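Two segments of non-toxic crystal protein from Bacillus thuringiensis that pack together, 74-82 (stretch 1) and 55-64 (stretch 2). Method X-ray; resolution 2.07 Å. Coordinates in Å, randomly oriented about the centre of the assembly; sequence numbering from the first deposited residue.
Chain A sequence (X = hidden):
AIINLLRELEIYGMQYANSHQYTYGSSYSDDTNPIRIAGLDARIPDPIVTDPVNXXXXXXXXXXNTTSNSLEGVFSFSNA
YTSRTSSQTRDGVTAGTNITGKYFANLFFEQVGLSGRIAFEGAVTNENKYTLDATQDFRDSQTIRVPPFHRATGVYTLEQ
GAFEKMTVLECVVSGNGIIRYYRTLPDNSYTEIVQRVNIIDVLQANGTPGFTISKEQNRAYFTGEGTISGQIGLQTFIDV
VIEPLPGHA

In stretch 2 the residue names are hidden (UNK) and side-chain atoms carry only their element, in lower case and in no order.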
# COMPACT_ATOMS: atom_id res chain seq x y z
N VAL A 74 10.72 -38.98 -6.04
CA VAL A 74 10.88 -37.54 -6.09
C VAL A 74 9.50 -36.89 -6.08
O VAL A 74 8.64 -37.23 -6.91
CB VAL A 74 11.64 -37.08 -7.37
CG1 VAL A 74 11.62 -35.56 -7.47
CG2 VAL A 74 13.09 -37.56 -7.32
N PHE A 75 9.29 -36.00 -5.13
CA PHE A 75 8.04 -35.26 -5.01
C PHE A 75 8.30 -33.89 -5.64
O PHE A 75 9.16 -33.14 -5.18
CB PHE A 75 7.64 -35.05 -3.55
CG PHE A 75 7.20 -36.31 -2.85
CD1 PHE A 75 5.98 -36.90 -3.17
CD2 PHE A 75 7.99 -36.89 -1.87
CE1 PHE A 75 5.56 -38.05 -2.52
CE2 PHE A 75 7.57 -38.05 -1.21
CZ PHE A 75 6.36 -38.63 -1.54
N SER A 76 7.56 -33.56 -6.69
CA SER A 76 7.71 -32.26 -7.33
C SER A 76 6.40 -31.49 -7.10
O SER A 76 5.35 -31.84 -7.65
CB SER A 76 7.97 -32.41 -8.82
OG SER A 76 7.88 -31.15 -9.44
N PHE A 77 6.49 -30.43 -6.30
CA PHE A 77 5.34 -29.61 -5.97
C PHE A 77 5.33 -28.24 -6.63
O PHE A 77 6.37 -27.61 -6.80
CB PHE A 77 5.27 -29.41 -4.45
CG PHE A 77 4.95 -30.65 -3.67
CD1 PHE A 77 3.67 -31.21 -3.72
CD2 PHE A 77 5.91 -31.24 -2.86
CE1 PHE A 77 3.36 -32.34 -2.96
CE2 PHE A 77 5.61 -32.37 -2.10
CZ PHE A 77 4.33 -32.92 -2.15
N SER A 78 4.14 -27.78 -6.98
CA SER A 78 3.92 -26.48 -7.59
C SER A 78 2.55 -26.02 -7.13
O SER A 78 1.54 -26.59 -7.52
CB SER A 78 3.94 -26.58 -9.11
OG SER A 78 3.46 -25.37 -9.68
N ASN A 79 2.51 -24.98 -6.31
CA ASN A 79 1.24 -24.50 -5.83
C ASN A 79 1.22 -22.97 -5.82
O ASN A 79 2.09 -22.32 -5.25
CB ASN A 79 0.98 -25.10 -4.44
CG ASN A 79 1.03 -26.64 -4.44
OD1 ASN A 79 0.05 -27.31 -4.80
ND2 ASN A 79 2.17 -27.20 -4.08
N ALA A 80 0.22 -22.40 -6.50
CA ALA A 80 0.08 -20.96 -6.58
C ALA A 80 -0.86 -20.48 -5.48
O ALA A 80 -2.07 -20.60 -5.61
CB ALA A 80 -0.46 -20.56 -7.96
N TYR A 81 -0.28 -19.95 -4.41
CA TYR A 81 -1.05 -19.46 -3.27
C TYR A 81 -1.30 -17.96 -3.34
O TYR A 81 -0.40 -17.18 -3.64
CB TYR A 81 -0.30 -19.78 -1.97
CG TYR A 81 -1.21 -19.84 -0.76
CD1 TYR A 81 -2.09 -20.90 -0.58
CD2 TYR A 81 -1.20 -18.81 0.19
CE1 TYR A 81 -2.96 -20.95 0.52
CE2 TYR A 81 -2.06 -18.85 1.30
CZ TYR A 81 -2.94 -19.92 1.45
OH TYR A 81 -3.80 -19.96 2.53
N THR A 82 -2.52 -17.57 -3.03
CA THR A 82 -2.91 -16.17 -3.06
C THR A 82 -3.08 -15.58 -1.67
O THR A 82 -3.90 -16.06 -0.89
CB THR A 82 -4.23 -15.98 -3.81
OG1 THR A 82 -4.06 -16.38 -5.17
CG2 THR A 82 -4.66 -14.52 -3.75
N UNK A 55 0.76 -22.63 9.67
CA UNK A 55 1.37 -23.65 8.82
C UNK A 55 0.26 -24.26 7.98
O UNK A 55 -0.58 -25.01 8.49
n UNK A 55 3.93 -23.19 10.37
n UNK A 55 5.65 -24.47 10.31
c UNK A 55 3.48 -24.44 9.99
c UNK A 55 4.57 -25.24 9.96
c UNK A 55 2.04 -24.72 9.69
c UNK A 55 5.24 -23.24 10.56
N UNK A 56 0.26 -23.92 6.70
CA UNK A 56 -0.74 -24.38 5.75
C UNK A 56 -0.27 -25.56 4.91
O UNK A 56 0.77 -25.49 4.26
c UNK A 56 -2.19 -23.70 3.81
c UNK A 56 -1.12 -23.24 4.79
c UNK A 56 -1.62 -22.03 5.60
c UNK A 56 -1.85 -20.81 4.75
N UNK A 57 -1.04 -26.64 4.93
CA UNK A 57 -0.71 -27.81 4.12
C UNK A 57 -1.19 -27.54 2.70
O UNK A 57 -2.39 -27.55 2.43
c UNK A 57 -1.39 -29.08 4.66
c UNK A 57 -1.18 -30.25 3.69
c UNK A 57 -0.82 -29.42 6.03
N UNK A 58 -0.25 -27.25 1.81
CA UNK A 58 -0.56 -26.96 0.41
C UNK A 58 -0.86 -28.21 -0.40
O UNK A 58 -1.69 -28.18 -1.31
c UNK A 58 2.25 -24.33 -0.42
c UNK A 58 0.98 -24.81 0.26
c UNK A 58 -0.18 -23.86 -0.02
c UNK A 58 0.62 -26.22 -0.24
N UNK A 59 -0.19 -29.31 -0.06
CA UNK A 59 -0.39 -30.55 -0.81
C UNK A 59 0.16 -31.73 -0.01
O UNK A 59 0.92 -31.56 0.94
o UNK A 59 -1.06 -32.15 -3.04
o UNK A 59 0.05 -30.86 -4.44
c UNK A 59 -0.27 -31.21 -3.28
c UNK A 59 0.38 -30.44 -2.14
N UNK A 60 -0.23 -32.93 -0.42
CA UNK A 60 0.23 -34.16 0.21
C UNK A 60 0.17 -35.23 -0.86
O UNK A 60 -0.87 -35.42 -1.48
c UNK A 60 -1.42 -36.45 2.97
c UNK A 60 -2.33 -38.75 3.02
c UNK A 60 -0.70 -34.56 1.37
n UNK A 60 -2.25 -37.54 2.46
n UNK A 60 -3.12 -39.67 2.48
c UNK A 60 -0.39 -35.96 1.92
n UNK A 60 -1.63 -39.04 4.11
N UNK A 61 1.28 -35.92 -1.09
CA UNK A 61 1.32 -36.99 -2.09
C UNK A 61 1.98 -38.23 -1.53
O UNK A 61 2.71 -38.16 -0.54
n UNK A 61 -0.93 -34.97 -4.85
c UNK A 61 2.09 -36.53 -3.34
c UNK A 61 0.05 -36.03 -4.66
n UNK A 61 -2.72 -36.42 -5.02
n UNK A 61 -3.05 -34.16 -5.17
c UNK A 61 1.37 -35.47 -4.13
c UNK A 61 -2.23 -35.19 -5.01
N UNK A 62 1.73 -39.35 -2.18
CA UNK A 62 2.27 -40.61 -1.71
C UNK A 62 2.99 -41.42 -2.77
O UNK A 62 2.52 -41.55 -3.90
c UNK A 62 1.67 -42.86 -0.74
c UNK A 62 1.13 -41.48 -1.14
c UNK A 62 0.49 -40.76 0.05
c UNK A 62 -0.73 -41.43 0.62
N UNK A 63 4.15 -41.96 -2.40
CA UNK A 63 4.89 -42.83 -3.30
C UNK A 63 5.02 -44.14 -2.54
O UNK A 63 5.66 -44.20 -1.50
c UNK A 63 7.08 -43.32 -4.41
c UNK A 63 6.29 -42.28 -3.63
c UNK A 63 7.47 -40.33 -4.81
c UNK A 63 6.14 -40.97 -4.42
N UNK A 64 4.38 -45.18 -3.05
CA UNK A 64 4.40 -46.47 -2.39
C UNK A 64 5.31 -47.48 -3.08
O UNK A 64 5.22 -47.67 -4.29
o UNK A 64 2.11 -46.14 -1.72
c UNK A 64 3.01 -47.08 -2.32
c UNK A 64 3.03 -48.37 -1.50

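Position 55 carries six side-chain atoms: one carbon leading into a five-membered ring of three carbons and two nitrogens. The ring stays more than 10 Å from stretch 1. It is His55, and it adds nothing to this contact.

Position 56 has four carbons, forked at the first, with one arm two carbons long. The terminal carbon of that arm lies against the phenol end of Tyr81. The early fork and unequal arms make it Ile56; its CD1 is 3.1 Å from Tyr81 OH and 3.6 Å from Tyr81 CZ, so the aliphatic tip meets the ring at its polar end without a hydrogen bond.

At position 57 a single carbon carries two more, three in all, and none comes near stretch 1. This is Val57.

Position 58 again has four carbons, but the fork falls at the second, which carries the two methyls farther from the backbone. One of them reaches the flank of Tyr81, while the first carbon lies near the amide end of Asn79. It is Leu58, with CD2 3.6 Å from Tyr81 CD1 and CB 4.2 Å from Asn79 CG. Phi/psi here is -78/-33, unusual for a strand, and the next residue also points its CB toward stretch 1, so the usual alternation slips by one.

Position 59 shows two carbons, the second bearing two oxygens; the first carbon packs against the ring of Phe77 and one oxygen faces the side-chain oxygen of Asn79. This short carboxylate is Asp59. Its CB is 3.6 Å from Phe77 CE1. OD1 accepts a hydrogen bond from the backbone N of residue 60 at 2.9 Å, and OD2 lies 3.6 Å from Asn79 OD1 with no hydrogen bond between them.

Position 60 has three carbons, a nitrogen, then a carbon with two more nitrogens: a guanidinium on a long stem. Its CB points away from stretch 1. It is Arg60.

Position 61 repeats that composition, but its CB points toward stretch 1 before the end leads away. The stem touches both phenyl rings. It is Arg61: CB is 3.9 Å from Phe75 CE1 and CG 3.9 Å from Phe77 CE1, while NE makes a salt bridge with Asp59 OD1 at 3.4 Å, its hydrogen bond weak.

Position 62 has four carbons forked at the first, one arm two carbons long, and its CB points away. It is Ile62.

Position 63 has the same pattern turned toward stretch 1, its long arm reaching over Phe75. It is Ile63: CG1 is 3.5 Å from Phe75 CE1, and CD1 sits over one ring face, 3.9 Å from the centroid of Phe75, in a CH-pi contact.

Position 64 has one carbon carrying an oxygen and a carbon, out of reach: Thr64.

The strands run roughly antiparallel, at 145°; their axes come no closer than 7.9 Å, and they meet through side chains, with no hydrogen bond across. Phe75, Phe77, Asn79 and Tyr81 form the inward row. The three rings are answered largely by aliphatic carbons, including the stem of Arg61; Asn79 is the polar exception, beside Leu58 and the Asp59 carboxylate with no hydrogen bond to either. The design rule is mainly apolar packing between strands, with the charges of Asp59 and Arg61 paired within their own strand.

Stretch 2 55-64: HIVLDRRIIT
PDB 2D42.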